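Undecaprenyl-diphosphooligosaccharide--protein glycotransferase (Campylobacter jejuni, PDB 3AAG) transfers a preassembled heptasaccharide from an undecaprenyl diphosphate carrier to asparagine side chains of target proteins, the present chain being its periplasmic C-terminal globular domain. Local coordinates at residues 34-38 and 143-149; 82-87 and 103-107; 171-177 and 246-252. One frame throughout, in Å; residues are numbered along the deposited sequence.

Contact 1. Residues 34-38 and 143-149; sequences TWWDY and PARMSLI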
loop_
_atom_site.group_PDB
_atom_site.type_symbol
_atom_site.label_atom_id
_atom_site.label_comp_id
_atom_site.label_asym_id
_atom_site.label_seq_id
_atom_site.Cartn_x
_atom_site.Cartn_y
_atom_site.Cartn_z
ATOM N N THR A 34 3.781 6.031 -6.029
ATOM C CA THR A 34 2.410 6.103 -5.543
ATOM C C THR A 34 1.427 5.686 -6.629
ATOM O O THR A 34 1.813 5.449 -7.770
ATOM C CB THR A 34 2.062 7.525 -5.065
ATOM O OG1 THR A 34 1.097 7.452 -4.009
ATOM C CG2 THR A 34 1.499 8.355 -6.214
ATOM N N TRP A 35 0.152 5.597 -6.269
ATOM C CA TRP A 35 -0.876 5.182 -7.212
ATOM C C TRP A 35 -1.157 6.290 -8.221
ATOM O O TRP A 35 -0.957 7.467 -7.927
ATOM C CB TRP A 35 -2.154 4.806 -6.462
ATOM C CG TRP A 35 -3.085 3.969 -7.268
ATOM C CD1 TRP A 35 -4.405 4.209 -7.505
ATOM C CD2 TRP A 35 -2.766 2.757 -7.957
ATOM N NE1 TRP A 35 -4.931 3.217 -8.295
ATOM C CE2 TRP A 35 -3.944 2.313 -8.587
ATOM C CE3 TRP A 35 -1.598 2.002 -8.100
ATOM C CZ2 TRP A 35 -3.989 1.151 -9.349
ATOM C CZ3 TRP A 35 -1.645 0.846 -8.857
ATOM C CH2 TRP A 35 -2.832 0.432 -9.472
ATOM N N TRP A 36 -1.620 5.917 -9.411
ATOM C CA TRP A 36 -1.704 6.866 -10.522
ATOM C C TRP A 36 -2.751 7.959 -10.315
ATOM O O TRP A 36 -2.647 9.040 -10.892
ATOM C CB TRP A 36 -1.939 6.144 -11.851
ATOM C CG TRP A 36 -3.313 5.561 -11.997
ATOM C CD1 TRP A 36 -3.683 4.269 -11.760
ATOM C CD2 TRP A 36 -4.498 6.246 -12.421
ATOM N NE1 TRP A 36 -5.022 4.107 -12.006
ATOM C CE2 TRP A 36 -5.548 5.305 -12.414
ATOM C CE3 TRP A 36 -4.774 7.561 -12.804
ATOM C CZ2 TRP A 36 -6.853 5.638 -12.774
ATOM C CZ3 TRP A 36 -6.072 7.891 -13.163
ATOM C CH2 TRP A 36 -7.093 6.933 -13.145
ATOM N N ASP A 37 -3.755 7.673 -9.492
ATOM C CA ASP A 37 -4.784 8.660 -9.170
ATOM C C ASP A 37 -4.186 9.921 -8.557
ATOM O O ASP A 37 -4.821 10.973 -8.541
ATOM C CB ASP A 37 -5.821 8.065 -8.215
ATOM C CG ASP A 37 -6.808 7.152 -8.918
ATOM O OD1 ASP A 37 -7.955 7.028 -8.435
ATOM O OD2 ASP A 37 -6.435 6.558 -9.955
ATOM N N TYR A 38 -2.964 9.813 -8.050
ATOM C CA TYR A 38 -2.314 10.945 -7.404
ATOM C C TYR A 38 -1.111 11.407 -8.215
ATOM O O TYR A 38 -0.407 12.340 -7.830
ATOM C CB TYR A 38 -1.896 10.576 -5.980
ATOM C CG TYR A 38 -2.888 9.674 -5.279
ATOM C CD1 TYR A 38 -4.219 10.050 -5.137
ATOM C CD2 TYR A 38 -2.496 8.447 -4.761
ATOM C CE1 TYR A 38 -5.128 9.230 -4.497
ATOM C CE2 TYR A 38 -3.400 7.620 -4.120
ATOM C CZ TYR A 38 -4.714 8.015 -3.993
ATOM O OH TYR A 38 -5.614 7.189 -3.355
ATOM N N PRO A 143 -1.602 8.042 1.086
ATOM C CA PRO A 143 -2.717 8.764 1.689
ATOM C C PRO A 143 -3.741 7.822 2.313
ATOM O O PRO A 143 -3.923 6.703 1.840
ATOM C CB PRO A 143 -3.331 9.501 0.499
ATOM C CG PRO A 143 -3.036 8.628 -0.668
ATOM C CD PRO A 143 -1.721 7.947 -0.379
ATOM N N ALA A 144 -4.406 8.278 3.368
ATOM C CA ALA A 144 -5.522 7.538 3.944
ATOM C C ALA A 144 -6.527 7.124 2.870
ATOM O O ALA A 144 -6.878 5.950 2.755
ATOM C CB ALA A 144 -6.203 8.364 5.021
ATOM N N ARG A 145 -6.984 8.091 2.083
ATOM C CA ARG A 145 -8.098 7.871 1.168
ATOM C C ARG A 145 -7.867 6.702 0.217
ATOM O O ARG A 145 -8.801 6.234 -0.434
ATOM C CB ARG A 145 -8.406 9.142 0.372
ATOM C CG ARG A 145 -7.240 9.656 -0.455
ATOM C CD ARG A 145 -7.483 11.077 -0.931
ATOM N NE ARG A 145 -8.214 11.104 -2.194
ATOM C CZ ARG A 145 -7.749 11.644 -3.316
ATOM N NH1 ARG A 145 -6.547 12.211 -3.335
ATOM N NH2 ARG A 145 -8.486 11.621 -4.420
HETATM N N MSE A 146 -6.626 6.230 0.129
HETATM C CA MSE A 146 -6.298 5.144 -0.793
HETATM C C MSE A 146 -6.921 3.821 -0.354
HETATM O O MSE A 146 -7.227 2.962 -1.181
HETATM C CB MSE A 146 -4.783 4.990 -0.965
HETATM C CG MSE A 146 -4.387 3.980 -2.040
HETATM SE SE MSE A 146 -2.461 3.864 -2.379
HETATM C CE MSE A 146 -1.837 3.556 -0.554
ATOM N N SER A 147 -7.113 3.662 0.951
ATOM C CA SER A 147 -7.820 2.497 1.473
ATOM C C SER A 147 -9.062 2.166 0.644
ATOM O O SER A 147 -9.340 1.000 0.366
ATOM C CB SER A 147 -8.204 2.711 2.939
ATOM O OG SER A 147 -9.050 3.838 3.084
ATOM N N LEU A 148 -9.806 3.194 0.247
ATOM C CA LEU A 148 -11.060 2.988 -0.471
ATOM C C LEU A 148 -10.841 2.363 -1.844
ATOM O O LEU A 148 -11.788 1.893 -2.472
ATOM C CB LEU A 148 -11.825 4.303 -0.619
ATOM C CG LEU A 148 -12.411 4.915 0.654
ATOM C CD1 LEU A 148 -13.135 6.206 0.327
ATOM C CD2 LEU A 148 -13.339 3.934 1.353
ATOM N N ILE A 149 -9.596 2.366 -2.309
ATOM C CA ILE A 149 -9.283 1.872 -3.649
ATOM C C ILE A 149 -8.160 0.843 -3.627
ATOM O O ILE A 149 -7.783 0.306 -4.668
ATOM C CB ILE A 149 -8.887 3.014 -4.606
ATOM C CG1 ILE A 149 -7.748 3.844 -4.007
ATOM C CG2 ILE A 149 -10.091 3.883 -4.930
ATOM C CD1 ILE A 149 -6.836 4.456 -5.043
#
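Tyr38 of the WWDYG motif reaches into the 143-149 turn, which carries the first half of the MI motif; residues 35-37 and Ile149 probably contact the acceptor peptide, as in related enzymes, at the pocket for the +2 Ser/Thr of the sequon. The phenol is the centre of the packing. Over one face sits the Pro143 ring, whose CG lies 4.0 Å from the centroid of the Tyr38 ring in a CH-pi contact. Near the plane of the phenol, at its edge, comes the selenium of Met146, a selenomethionine. Arg145 slides past in the opposite direction and lays one face of its guanidinium over Tyr38 CE1; the two planes are 59° apart, so the groups do not stack flat. Its NH1 also has a long, weak ion pair with Glu15. With CG anti to the backbone N (chi1 -161°), the Trp35 indole swings to Ile149 and meets its CD1 obliquely. No hydrogen bond joins the two segments; the contact is van der Waals and CH-pi packing. Ile149 CD1 bridges both aromatic residues, lying 3.5 Å from Trp35 CD1 and 3.4 Å from Tyr38 OH.

Contact 2. Residues 82-87 and 103-107; sequences LSVEYT and ILQAM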
loop_
_atom_site.group_PDB
_atom_site.type_symbol
_atom_site.label_atom_id
_atom_site.label_comp_id
_atom_site.label_asym_id
_atom_site.label_seq_id
_atom_site.Cartn_x
_atom_site.Cartn_y
_atom_site.Cartn_z
ATOM N N LEU A 82 14.472 -0.451 -7.875
ATOM C CA LEU A 82 14.624 -1.080 -9.181
ATOM C C LEU A 82 13.763 -0.397 -10.237
ATOM O O LEU A 82 14.262 0.009 -11.286
ATOM C CB LEU A 82 14.297 -2.572 -9.109
ATOM C CG LEU A 82 15.306 -3.456 -8.367
ATOM C CD1 LEU A 82 15.078 -4.924 -8.700
ATOM C CD2 LEU A 82 16.733 -3.045 -8.697
ATOM N N SER A 83 12.470 -0.268 -9.959
ATOM C CA SER A 83 11.542 0.286 -10.936
ATOM C C SER A 83 11.913 1.719 -11.309
ATOM O O SER A 83 11.874 2.096 -12.481
ATOM C CB SER A 83 10.109 0.230 -10.407
ATOM O OG SER A 83 9.951 1.077 -9.283
ATOM N N VAL A 84 12.276 2.514 -10.306
ATOM C CA VAL A 84 12.694 3.890 -10.539
ATOM C C VAL A 84 13.942 3.943 -11.410
ATOM O O VAL A 84 14.007 4.707 -12.372
ATOM C CB VAL A 84 12.980 4.623 -9.222
ATOM C CG1 VAL A 84 13.708 5.929 -9.493
ATOM C CG2 VAL A 84 11.688 4.872 -8.464
ATOM N N GLU A 85 14.934 3.127 -11.070
ATOM C CA GLU A 85 16.217 3.168 -11.758
ATOM C C GLU A 85 16.100 2.671 -13.196
ATOM O O GLU A 85 16.798 3.155 -14.089
ATOM C CB GLU A 85 17.267 2.359 -10.997
ATOM C CG GLU A 85 17.675 2.966 -9.659
ATOM C CD GLU A 85 18.165 4.397 -9.783
ATOM O OE1 GLU A 85 18.293 4.892 -10.923
ATOM O OE2 GLU A 85 18.423 5.030 -8.737
ATOM N N TYR A 86 15.211 1.708 -13.415
ATOM C CA TYR A 86 15.077 1.078 -14.721
ATOM C C TYR A 86 14.142 1.854 -15.637
ATOM O O TYR A 86 14.298 1.831 -16.857
ATOM C CB TYR A 86 14.600 -0.370 -14.582
ATOM C CG TYR A 86 15.721 -1.354 -14.346
ATOM C CD1 TYR A 86 16.280 -1.508 -13.084
ATOM C CD2 TYR A 86 16.225 -2.125 -15.383
ATOM C CE1 TYR A 86 17.305 -2.401 -12.861
ATOM C CE2 TYR A 86 17.254 -3.025 -15.169
ATOM C CZ TYR A 86 17.789 -3.157 -13.904
ATOM O OH TYR A 86 18.814 -4.048 -13.680
ATOM N N THR A 87 13.169 2.540 -15.048
ATOM C CA THR A 87 12.325 3.452 -15.810
ATOM C C THR A 87 13.143 4.639 -16.306
ATOM O O THR A 87 13.121 4.971 -17.489
ATOM C CB THR A 87 11.136 3.962 -14.976
ATOM O OG1 THR A 87 10.153 2.926 -14.859
ATOM C CG2 THR A 87 10.507 5.173 -15.641
ATOM N N ILE A 103 10.042 -3.534 -18.757
ATOM C CA ILE A 103 11.153 -3.143 -17.902
ATOM C C ILE A 103 11.460 -4.220 -16.866
ATOM O O ILE A 103 12.558 -4.264 -16.310
ATOM C CB ILE A 103 10.855 -1.810 -17.185
ATOM C CG1 ILE A 103 10.899 -0.651 -18.183
ATOM C CG2 ILE A 103 11.834 -1.581 -16.044
ATOM C CD1 ILE A 103 10.170 0.593 -17.714
ATOM N N LEU A 104 10.487 -5.089 -16.612
ATOM C CA LEU A 104 10.663 -6.164 -15.642
ATOM C C LEU A 104 11.581 -7.256 -16.183
ATOM O O LEU A 104 12.373 -7.837 -15.444
ATOM C CB LEU A 104 9.313 -6.760 -15.239
ATOM C CG LEU A 104 9.361 -7.871 -14.188
ATOM C CD1 LEU A 104 9.934 -7.354 -12.876
ATOM C CD2 LEU A 104 7.985 -8.484 -13.975
ATOM N N GLN A 105 11.469 -7.529 -17.479
ATOM C CA GLN A 105 12.358 -8.475 -18.138
ATOM C C GLN A 105 13.800 -7.980 -18.100
ATOM O O GLN A 105 14.715 -8.729 -17.768
ATOM C CB GLN A 105 11.917 -8.708 -19.584
ATOM C CG GLN A 105 12.393 -10.025 -20.175
ATOM C CD GLN A 105 12.121 -11.207 -19.261
ATOM O OE1 GLN A 105 12.779 -11.377 -18.233
ATOM N NE2 GLN A 105 11.149 -12.031 -19.635
ATOM N N ALA A 106 13.993 -6.709 -18.438
ATOM C CA ALA A 106 15.316 -6.101 -18.386
ATOM C C ALA A 106 16.020 -6.404 -17.066
ATOM O O ALA A 106 17.136 -6.918 -17.053
ATOM C CB ALA A 106 15.224 -4.602 -18.611
HETATM N N MSE A 107 15.365 -6.082 -15.955
HETATM C CA MSE A 107 15.991 -6.224 -14.646
HETATM C C MSE A 107 16.217 -7.687 -14.275
HETATM O O MSE A 107 17.135 -8.009 -13.520
HETATM C CB MSE A 107 15.185 -5.499 -13.560
HETATM C CG MSE A 107 13.713 -5.875 -13.497
HETATM SE SE MSE A 107 12.767 -4.960 -12.048
HETATM C CE MSE A 107 12.375 -3.274 -12.945
#
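Tyr86 and Met107 form the middle of a helix-helix packing in which the C-terminal end of helix 73-87 meets the short helix 103-107 nearly at right angles: the segment axes make an angle of 101° and approach to 10.1 Å. The closest part of it is a CH-pi contact. The backbone of Met107, a selenomethionine, sets CB over the face of the Tyr86 ring, 3.6 Å from the centroid. With CG between the backbone N and the carbonyl carbon (chi1 53°), the chain then carries SE above the same face and toward Leu82. SE lies 5.2 Å from the centroid of the Tyr86 ring, a more distant Met-aromatic contact, and the torsion about CG-SE (chi3 84°) turns the terminal methyl CE toward CB of Tyr86 and the backbone of Ser83. The selenium itself also rests on Leu82, with CD1 of that leucine at 4.1 Å from SE.

Ile103 fills the other end of the interface with both its branches. Its CG2 packs on Tyr86 CB at 3.4 Å, and CD1, at the end of the extended CG1 arm, reaches Thr87. Ala106 adds its methyl beside the tyrosine ring. The phenol hydroxyl finds its hydrogen-bond partner outside the two segments, in Asp110, and Phe64 of helix 63-67 covers Ser83 and Met107. Thr87 OG1 turns back along its own helix: it donates to Ser83 O at 3.1 Å, on the opposite face of that carbonyl from Thr87 N, and still touches Ile103 CD1 at 3.7 Å.

Contact 3. Residues 171-177 and 246-252; sequences TFSTAYP and YAQFILM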
loop_
_atom_site.group_PDB
_atom_site.type_symbol
_atom_site.label_atom_id
_atom_site.label_comp_id
_atom_site.label_asym_id
_atom_site.label_seq_id
_atom_site.Cartn_x
_atom_site.Cartn_y
_atom_site.Cartn_z
ATOM N N THR A 171 -7.946 -10.145 -0.289
ATOM C CA THR A 171 -9.113 -9.510 0.314
ATOM C C THR A 171 -8.769 -8.211 1.034
ATOM O O THR A 171 -8.015 -8.205 2.008
ATOM C CB THR A 171 -9.841 -10.458 1.282
ATOM O OG1 THR A 171 -10.292 -11.616 0.568
ATOM C CG2 THR A 171 -11.036 -9.759 1.912
ATOM N N PHE A 172 -9.333 -7.112 0.545
ATOM C CA PHE A 172 -9.231 -5.824 1.214
ATOM C C PHE A 172 -10.547 -5.075 1.056
ATOM O O PHE A 172 -10.681 -4.213 0.188
ATOM C CB PHE A 172 -8.086 -5.002 0.619
ATOM C CG PHE A 172 -7.636 -3.864 1.490
ATOM C CD1 PHE A 172 -6.658 -4.055 2.453
ATOM C CD2 PHE A 172 -8.184 -2.602 1.342
ATOM C CE1 PHE A 172 -6.239 -3.010 3.253
ATOM C CE2 PHE A 172 -7.770 -1.552 2.141
ATOM C CZ PHE A 172 -6.796 -1.756 3.097
ATOM N N SER A 173 -11.521 -5.420 1.891
ATOM C CA SER A 173 -12.846 -4.822 1.800
ATOM C C SER A 173 -13.064 -3.817 2.922
ATOM O O SER A 173 -13.048 -4.175 4.100
ATOM C CB SER A 173 -13.930 -5.900 1.836
ATOM O OG SER A 173 -15.153 -5.410 1.315
ATOM N N THR A 174 -13.260 -2.557 2.552
ATOM C CA THR A 174 -13.584 -1.522 3.523
ATOM C C THR A 174 -15.081 -1.245 3.524
ATOM O O THR A 174 -15.761 -1.462 2.522
ATOM C CB THR A 174 -12.818 -0.218 3.231
ATOM O OG1 THR A 174 -13.229 0.308 1.963
ATOM C CG2 THR A 174 -11.320 -0.476 3.206
ATOM N N ALA A 175 -15.594 -0.768 4.655
ATOM C CA ALA A 175 -17.032 -0.604 4.823
ATOM C C ALA A 175 -17.379 0.331 5.975
ATOM O O ALA A 175 -16.603 0.492 6.918
ATOM C CB ALA A 175 -17.701 -1.955 5.013
ATOM N N TYR A 176 -18.554 0.944 5.885
ATOM C CA TYR A 176 -19.106 1.739 6.974
ATOM C C TYR A 176 -20.371 1.071 7.502
ATOM O O TYR A 176 -21.034 0.331 6.776
ATOM C CB TYR A 176 -19.437 3.148 6.478
ATOM C CG TYR A 176 -20.223 3.162 5.186
ATOM C CD1 TYR A 176 -21.573 3.492 5.173
ATOM C CD2 TYR A 176 -19.617 2.836 3.979
ATOM C CE1 TYR A 176 -22.295 3.502 3.993
ATOM C CE2 TYR A 176 -20.330 2.844 2.795
ATOM C CZ TYR A 176 -21.669 3.179 2.807
ATOM O OH TYR A 176 -22.382 3.188 1.632
ATOM N N PRO A 177 -20.709 1.327 8.775
ATOM C CA PRO A 177 -21.913 0.763 9.381
ATOM C C PRO A 177 -23.186 1.305 8.736
ATOM O O PRO A 177 -23.335 2.519 8.581
ATOM C CB PRO A 177 -21.824 1.225 10.841
ATOM C CG PRO A 177 -20.393 1.588 11.054
ATOM C CD PRO A 177 -19.923 2.114 9.739
ATOM N N TYR A 246 -16.891 6.526 4.568
ATOM C CA TYR A 246 -17.104 5.246 3.903
ATOM C C TYR A 246 -16.026 4.236 4.278
ATOM O O TYR A 246 -16.078 3.076 3.866
ATOM C CB TYR A 246 -17.155 5.427 2.386
ATOM C CG TYR A 246 -18.381 6.167 1.902
ATOM C CD1 TYR A 246 -18.459 6.649 0.603
ATOM C CD2 TYR A 246 -19.459 6.388 2.748
ATOM C CE1 TYR A 246 -19.578 7.326 0.159
ATOM C CE2 TYR A 246 -20.581 7.064 2.313
ATOM C CZ TYR A 246 -20.636 7.531 1.017
ATOM O OH TYR A 246 -21.752 8.207 0.580
ATOM N N ALA A 247 -15.053 4.684 5.064
ATOM C CA ALA A 247 -13.957 3.822 5.488
ATOM C C ALA A 247 -13.833 3.796 7.005
ATOM O O ALA A 247 -12.930 4.406 7.575
ATOM C CB ALA A 247 -12.651 4.274 4.853
ATOM N N GLN A 248 -14.747 3.086 7.655
ATOM C CA GLN A 248 -14.720 2.944 9.104
ATOM C C GLN A 248 -14.135 1.596 9.510
ATOM O O GLN A 248 -13.556 1.458 10.588
ATOM C CB GLN A 248 -16.129 3.100 9.677
ATOM C CG GLN A 248 -16.682 4.511 9.583
ATOM C CD GLN A 248 -16.265 5.375 10.756
ATOM O OE1 GLN A 248 -16.314 4.942 11.908
ATOM N NE2 GLN A 248 -15.850 6.603 10.470
ATOM N N PHE A 249 -14.289 0.606 8.637
ATOM C CA PHE A 249 -13.797 -0.740 8.907
ATOM C C PHE A 249 -13.050 -1.311 7.704
ATOM O O PHE A 249 -13.297 -0.917 6.565
ATOM C CB PHE A 249 -14.953 -1.663 9.292
ATOM C CG PHE A 249 -15.353 -1.561 10.735
ATOM C CD1 PHE A 249 -14.542 -2.080 11.730
ATOM C CD2 PHE A 249 -16.538 -0.945 11.100
ATOM C CE1 PHE A 249 -14.906 -1.988 13.058
ATOM C CE2 PHE A 249 -16.906 -0.850 12.425
ATOM C CZ PHE A 249 -16.088 -1.372 13.405
ATOM N N ILE A 250 -12.134 -2.237 7.965
ATOM C CA ILE A 250 -11.428 -2.934 6.894
ATOM C C ILE A 250 -11.287 -4.425 7.187
ATOM O O ILE A 250 -10.705 -4.816 8.200
ATOM C CB ILE A 250 -10.023 -2.346 6.652
ATOM C CG1 ILE A 250 -10.083 -0.821 6.579
ATOM C CG2 ILE A 250 -9.423 -2.918 5.379
ATOM C CD1 ILE A 250 -8.722 -0.165 6.579
ATOM N N LEU A 251 -11.817 -5.249 6.290
ATOM C CA LEU A 251 -11.640 -6.693 6.373
ATOM C C LEU A 251 -10.616 -7.170 5.347
ATOM O O LEU A 251 -10.808 -7.004 4.142
ATOM C CB LEU A 251 -12.976 -7.403 6.149
ATOM C CG LEU A 251 -13.033 -8.892 6.495
ATOM C CD1 LEU A 251 -12.894 -9.102 7.995
ATOM C CD2 LEU A 251 -14.326 -9.509 5.981
HETATM N N MSE A 252 -9.527 -7.761 5.831
HETATM C CA MSE A 252 -8.395 -8.099 4.974
HETATM C C MSE A 252 -7.790 -9.453 5.340
HETATM O O MSE A 252 -7.912 -9.915 6.474
HETATM C CB MSE A 252 -7.323 -7.015 5.059
HETATM C CG MSE A 252 -6.666 -6.912 6.420
HETATM SE SE MSE A 252 -5.218 -5.616 6.455
HETATM C CE MSE A 252 -6.281 -3.985 6.605
#
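Ser173 and Leu251 pair in both directions across two antiparallel strands, 172-179 and 249-252, neighbours in the mixed sheet of the C-terminal beta-barrel domain. Ser173 N donates to Leu251 O at 2.8 Å, and Leu251 N returns to Ser173 O with a nearly straight N-H...O angle of 171°. The next hydrogen-bonded pair is altered by a classic beta bulge, since Gln248 and Phe249 both face Ala175. Ala175 N gives its hydrogen to Phe249 O, while Ala175 O receives two donors: Phe249 N at 2.9 Å, almost in line with the C=O bond, and Gln248 N at 3.3 Å, from above the carbonyl plane. Tyr176 N is satisfied outside the pair, by Ser188 OG next to strand 184-187.

On the face carrying Phe172, Ile250 and Met252, Ile250 CG2 lies over the Phe172 ring, 3.8 Å from its centroid, and the methyl of selenomethionine Met252 touches that ring obliquely. Beyond the bulge the rings of Tyr176 and Tyr246 form an offset stack, planes at 27°. Pairs alternate: Ile250 and Met252 bond instead through their backbones to Phe237 and Tyr235 of strand 235-238. Strand 249-252 thus divides its main-chain bonds between two neighbours, with apolar and aromatic packing added.

How the contacts relate
Contact 2 is the most buried and lies about 20 Å from the centre of the chain, in the core domain, nested within the chain loop that contact 1 closes, yet the two do not touch. Contacts 1 and 2 share a chemistry of aromatic and selenomethionine packing without hydrogen bonds between segments, though one joins loops and the other helices. Contact 3, in the C-terminal beta-barrel domain, relies instead on main-chain bonds between strands. Partly buried, contacts 1 and 3 meet directly: Ser147 O packs on Phe172 CE2 and Leu148 on Ala247, so the turn that probably contacts the acceptor rests against the sheet. Contacts 2 and 3 fall on opposite sides of the chain's centre, about 34 Å between centres.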